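Local coordinates for protein molinate hydrolase (Gulosibacter molinativorax, PDB 4UB9) that probably hydrolyses carbon-nitrogen bonds other than peptide bonds, as a zinc-binding amidohydrolase named for its action on the thiocarbamate pesticide molinate, at residues Trp88-Gly92 with Leu436-Asp440; Lys443-Val447 with Lys469-Glu473. Residues are numbered along the deposited sequence.

Contact 1 of 2, residues Trp88-Gly92 with Leu436-Asp440; sequences WILPG and LGSID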
loop_
_atom_site.group_PDB
_atom_site.type_symbol
_atom_site.label_atom_id
_atom_site.label_comp_id
_atom_site.label_asym_id
_atom_site.label_seq_id
_atom_site.Cartn_x
_atom_site.Cartn_y
_atom_site.Cartn_z
ATOM N N TRP A 88 -1.225 -25.141 -48.210
ATOM C CA TRP A 88 -2.572 -25.142 -47.698
ATOM C C TRP A 88 -3.184 -23.751 -47.737
ATOM O O TRP A 88 -2.573 -22.776 -47.394
ATOM C CB TRP A 88 -2.606 -25.740 -46.310
ATOM C CG TRP A 88 -2.435 -27.217 -46.326
ATOM C CD1 TRP A 88 -3.415 -28.157 -46.166
ATOM C CD2 TRP A 88 -1.214 -27.935 -46.500
ATOM N NE1 TRP A 88 -2.874 -29.424 -46.234
ATOM C CE2 TRP A 88 -1.524 -29.313 -46.427
ATOM C CE3 TRP A 88 0.111 -27.552 -46.696
ATOM C CZ2 TRP A 88 -0.558 -30.307 -46.566
ATOM C CZ3 TRP A 88 1.080 -28.539 -46.829
ATOM C CH2 TRP A 88 0.734 -29.908 -46.766
ATOM N N ILE A 89 -4.416 -23.713 -48.199
ATOM C CA ILE A 89 -5.177 -22.492 -48.335
ATOM C C ILE A 89 -6.311 -22.451 -47.295
ATOM O O ILE A 89 -7.221 -23.287 -47.322
ATOM C CB ILE A 89 -5.821 -22.365 -49.715
ATOM C CG1 ILE A 89 -4.745 -22.412 -50.799
ATOM C CG2 ILE A 89 -6.593 -21.052 -49.803
ATOM C CD1 ILE A 89 -5.296 -22.574 -52.210
ATOM N N LEU A 90 -6.247 -21.454 -46.415
ATOM C CA LEU A 90 -7.248 -21.241 -45.345
ATOM C C LEU A 90 -7.936 -19.897 -45.494
ATOM O O LEU A 90 -7.422 -19.009 -46.210
ATOM C CB LEU A 90 -6.618 -21.317 -43.982
ATOM C CG LEU A 90 -6.347 -22.709 -43.412
ATOM C CD1 LEU A 90 -5.254 -23.448 -44.200
ATOM C CD2 LEU A 90 -5.945 -22.612 -41.953
ATOM N N PRO A 91 -9.098 -19.713 -44.814
ATOM C CA PRO A 91 -9.708 -18.404 -44.859
ATOM C C PRO A 91 -8.864 -17.473 -44.051
ATOM O O PRO A 91 -8.092 -17.908 -43.216
ATOM C CB PRO A 91 -11.067 -18.609 -44.184
ATOM C CG PRO A 91 -11.217 -20.077 -43.984
ATOM C CD PRO A 91 -9.853 -20.633 -43.967
ATOM N N GLY A 92 -9.042 -16.188 -44.280
ATOM C CA GLY A 92 -8.466 -15.191 -43.372
ATOM C C GLY A 92 -8.814 -15.540 -41.911
ATOM O O GLY A 92 -9.975 -15.859 -41.586
ATOM N N LEU A 436 -17.620 -13.096 -44.143
ATOM C CA LEU A 436 -16.274 -13.559 -43.858
ATOM C C LEU A 436 -16.265 -14.800 -42.997
ATOM O O LEU A 436 -17.306 -15.263 -42.555
ATOM C CB LEU A 436 -15.445 -12.439 -43.208
ATOM C CG LEU A 436 -15.980 -11.896 -41.861
ATOM C CD1 LEU A 436 -15.292 -12.580 -40.696
ATOM C CD2 LEU A 436 -15.816 -10.406 -41.777
ATOM N N GLY A 437 -15.078 -15.379 -42.860
ATOM C CA GLY A 437 -14.868 -16.552 -42.001
ATOM C C GLY A 437 -14.841 -17.883 -42.723
ATOM O O GLY A 437 -14.626 -18.928 -42.114
ATOM N N SER A 438 -15.106 -17.847 -44.016
ATOM C CA SER A 438 -14.914 -19.027 -44.863
ATOM C C SER A 438 -14.618 -18.626 -46.298
ATOM O O SER A 438 -14.987 -17.540 -46.767
ATOM C CB SER A 438 -16.134 -19.973 -44.841
ATOM O OG SER A 438 -17.258 -19.377 -45.503
ATOM N N ILE A 439 -14.032 -19.582 -46.998
ATOM C CA ILE A 439 -13.808 -19.450 -48.421
ATOM C C ILE A 439 -14.997 -19.995 -49.218
ATOM O O ILE A 439 -15.224 -21.201 -49.305
ATOM C CB ILE A 439 -12.519 -20.155 -48.816
ATOM C CG1 ILE A 439 -11.355 -19.391 -48.173
ATOM C CG2 ILE A 439 -12.388 -20.160 -50.332
ATOM C CD1 ILE A 439 -10.003 -20.057 -48.300
ATOM N N ASP A 440 -15.781 -19.071 -49.737
ATOM C CA ASP A 440 -17.083 -19.363 -50.358
ATOM C C ASP A 440 -17.398 -18.228 -51.290
ATOM O O ASP A 440 -17.118 -17.066 -50.990
ATOM C CB ASP A 440 -18.236 -19.449 -49.330
ATOM C CG ASP A 440 -18.444 -20.863 -48.770
ATOM O OD1 ASP A 440 -18.737 -21.774 -49.570
ATOM O OD2 ASP A 440 -18.301 -21.088 -47.538
HETATM O O HOH W 1 -12.131 -14.703 -42.837
#

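Contact 2 of 2, residues Lys443-Val447 with Lys469-Glu473; sequences KLGDV and KEGRE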
loop_
_atom_site.group_PDB
_atom_site.type_symbol
_atom_site.label_atom_id
_atom_site.label_comp_id
_atom_site.label_asym_id
_atom_site.label_seq_id
_atom_site.Cartn_x
_atom_site.Cartn_y
_atom_site.Cartn_z
ATOM N N LYS A 443 -18.344 -14.256 -50.635
ATOM C CA LYS A 443 -17.709 -13.705 -49.427
ATOM C C LYS A 443 -16.465 -12.874 -49.718
ATOM O O LYS A 443 -15.920 -12.919 -50.813
ATOM C CB LYS A 443 -17.375 -14.823 -48.435
ATOM C CG LYS A 443 -18.620 -15.522 -47.896
ATOM C CD LYS A 443 -18.311 -16.420 -46.708
ATOM C CE LYS A 443 -19.514 -17.268 -46.389
ATOM N NZ LYS A 443 -19.421 -17.883 -45.042
ATOM N N LEU A 444 -16.017 -12.118 -48.728
ATOM C CA LEU A 444 -14.807 -11.297 -48.882
ATOM C C LEU A 444 -13.565 -12.138 -49.146
ATOM O O LEU A 444 -13.431 -13.250 -48.652
ATOM C CB LEU A 444 -14.577 -10.435 -47.658
ATOM C CG LEU A 444 -15.580 -9.287 -47.476
ATOM C CD1 LEU A 444 -15.625 -8.859 -46.030
ATOM C CD2 LEU A 444 -15.248 -8.088 -48.361
ATOM N N GLY A 445 -12.649 -11.575 -49.913
ATOM C CA GLY A 445 -11.420 -12.264 -50.358
ATOM C C GLY A 445 -10.245 -12.268 -49.403
ATOM O O GLY A 445 -9.137 -11.793 -49.710
ATOM N N ASP A 446 -10.503 -12.817 -48.238
ATOM C CA ASP A 446 -9.517 -12.893 -47.186
ATOM C C ASP A 446 -8.990 -14.290 -47.136
ATOM O O ASP A 446 -9.729 -15.245 -46.853
ATOM C CB ASP A 446 -10.138 -12.533 -45.822
ATOM C CG ASP A 446 -10.633 -11.069 -45.734
ATOM O OD1 ASP A 446 -10.348 -10.259 -46.644
ATOM O OD2 ASP A 446 -11.334 -10.741 -44.736
ATOM N N VAL A 447 -7.691 -14.444 -47.318
ATOM C CA VAL A 447 -7.110 -15.788 -47.421
ATOM C C VAL A 447 -5.727 -15.784 -46.863
ATOM O O VAL A 447 -4.996 -14.801 -46.988
ATOM C CB VAL A 447 -6.985 -16.206 -48.895
ATOM C CG1 VAL A 447 -6.312 -17.537 -49.043
ATOM C CG2 VAL A 447 -8.354 -16.244 -49.549
ATOM N N LYS A 469 -5.938 -9.905 -48.112
ATOM C CA LYS A 469 -7.097 -9.229 -47.562
ATOM C C LYS A 469 -7.879 -8.525 -48.644
ATOM O O LYS A 469 -7.371 -7.638 -49.297
ATOM C CB LYS A 469 -6.676 -8.201 -46.524
ATOM C CG LYS A 469 -7.859 -7.673 -45.714
ATOM C CD LYS A 469 -7.538 -6.399 -44.957
ATOM C CE LYS A 469 -8.797 -5.930 -44.254
ATOM N NZ LYS A 469 -8.673 -4.534 -43.800
ATOM N N GLU A 470 -9.129 -8.936 -48.822
ATOM C CA GLU A 470 -9.966 -8.443 -49.916
ATOM C C GLU A 470 -9.192 -8.488 -51.249
ATOM O O GLU A 470 -9.092 -7.521 -51.994
ATOM C CB GLU A 470 -10.481 -7.065 -49.606
ATOM C CG GLU A 470 -11.574 -7.127 -48.567
ATOM C CD GLU A 470 -12.185 -5.775 -48.228
ATOM O OE1 GLU A 470 -12.468 -4.986 -49.139
ATOM O OE2 GLU A 470 -12.446 -5.542 -47.045
ATOM N N GLY A 471 -8.613 -9.653 -51.506
ATOM C CA GLY A 471 -7.878 -9.906 -52.752
ATOM C C GLY A 471 -6.569 -9.161 -52.951
ATOM O O GLY A 471 -5.980 -9.185 -54.033
ATOM N N ARG A 472 -6.122 -8.501 -51.896
ATOM C CA ARG A 472 -4.906 -7.719 -51.942
ATOM C C ARG A 472 -3.883 -8.405 -51.095
ATOM O O ARG A 472 -4.127 -8.711 -49.938
ATOM C CB ARG A 472 -5.197 -6.352 -51.391
ATOM C CG ARG A 472 -4.003 -5.422 -51.334
ATOM C CD ARG A 472 -4.474 -4.079 -50.817
ATOM N NE ARG A 472 -3.665 -3.773 -49.652
ATOM C CZ ARG A 472 -4.064 -3.807 -48.391
ATOM N NH1 ARG A 472 -5.309 -4.074 -48.056
ATOM N NH2 ARG A 472 -3.193 -3.528 -47.458
ATOM N N GLU A 473 -2.768 -8.753 -51.695
ATOM C CA GLU A 473 -1.731 -9.448 -50.956
ATOM C C GLU A 473 -1.025 -8.445 -50.075
ATOM O O GLU A 473 -0.754 -7.333 -50.458
ATOM C CB GLU A 473 -0.721 -10.177 -51.862
ATOM C CG GLU A 473 0.294 -11.016 -51.059
ATOM C CD GLU A 473 1.177 -11.953 -51.897
ATOM O OE1 GLU A 473 1.168 -11.852 -53.165
ATOM O OE2 GLU A 473 1.850 -12.823 -51.283
#

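Contact 1 of 2, residues Trp88-Gly92 with Leu436-Asp440
Gly-437 opens the contact with its backbone. Gly-437 O lies 4.1 Å from CG of Pro-91. A water links the two backbones here: it donates to Gly-92 O (2.7 Å) and accepts a weak hydrogen bond from Gly-437 N (3.0 Å). No direct hydrogen bond joins the two segments. Gly-437 has a positive phi of 99°, where a side chain would be jammed against the preceding carbonyl O. Ser-438 follows, with its CA 3.9 Å from CB of Pro-91. The closest pair of CA atoms is Pro-91 and Ser-438, 5.2 Å apart. The Ser-438 CA-to-CB bond points away from the strand. Ser-438 OG donates to Asp-440 OD2 (2.9 Å) and is also hydrogen-bonded to Lys-443 NZ. Ile-439 then turns toward the strand and makes the main apolar contact. Ile-439 CD1 reaches CG2 of Ile-89 (3.9 Å), O of Leu-90 (3.5 Å) and N of Pro-91 (3.6 Å). Ile-439 CG1 lies 4.1 Å from CB of Pro-91. The tip of this side chain therefore rests on the Leu-90 to Pro-91 peptide. Pro-91 has no amide hydrogen, so its N offers no donor to the loop. Buried packing thus joins a loop after helix 424-429 to strand 88-95, in a small, mostly beta part beside the barrel, consistent with the composite beta domain of amidohydrolases. Strand 88-95 pairs in parallel with strand 41-43 and antiparallel with strand 447-450. Ile-439 also touches Leu-43 of strand 41-43, and Ile-64 and Val-67 of strand 63-69, so it fills space between two sheets.

Contact 2 of 2, residues Lys443-Val447 with Lys469-Glu473
A tight turn meets a tight turn here. Gly-445 is the centre of an inverse gamma turn, with a weak hydrogen bond from Asp-446 N to Leu-444 O (3.0 Å). Facing it is a type I' beta turn from Lys-469 to Arg-472, the two-residue turn of a beta hairpin. Glu-470 and Gly-471 are its corners, and both have positive phi. The hairpin turn presents two amides to the other segment. Gly-471 N donates to Gly-445 O (2.8 Å), almost in line. Glu-470 N donates to Asp-446 OD1 (2.8 Å). The backbones are close, with the CA atoms of Gly-445 and Glu-470 4.1 Å apart. A CB on Gly-445 would lie 3.1 Å from Gly-471 N, a tight fit, so glycine suits this place. Leu-444 adds an apolar touch, its CD2 lying 3.8 Å from CG of Glu-470. The acids have further partners: Asp-446 OD2 and Glu-470 OE2 both form salt bridges with Arg-167 of strand 167-170. Lys-469 NZ is hydrogen-bonded to Gly-165 O. The chemistry is thus mainly polar. Two turn amides are satisfied by a carbonyl and a carboxylate, and the single guanidinium of Arg-167 bridges the two carboxylates, Asp-446 and Glu-470.

Contacts 1 and 2 lie side by side, their centres about 9 Å apart, and reach the same sheet. Residues 436-440 and 443-447 belong to one loop that leads into strand 447-450. Ser-438 OG and Lys-443 NZ, 2.7 Å apart, probably form a hydrogen bond within that loop. A second link continues the pairing of strands 88-95 and 447-450 just before the latter begins: Gly-92 N and Asp-446 O, 2.8 Å apart, probably form a hydrogen bond. Val-447, of contact 2, packs on contact 1: Val-447 CG1 lies 3.6 Å from Ile-89 CG2 and 3.4 Å from Leu-90 O. Both contacts lie away from the zinc site of His-282 and His-302.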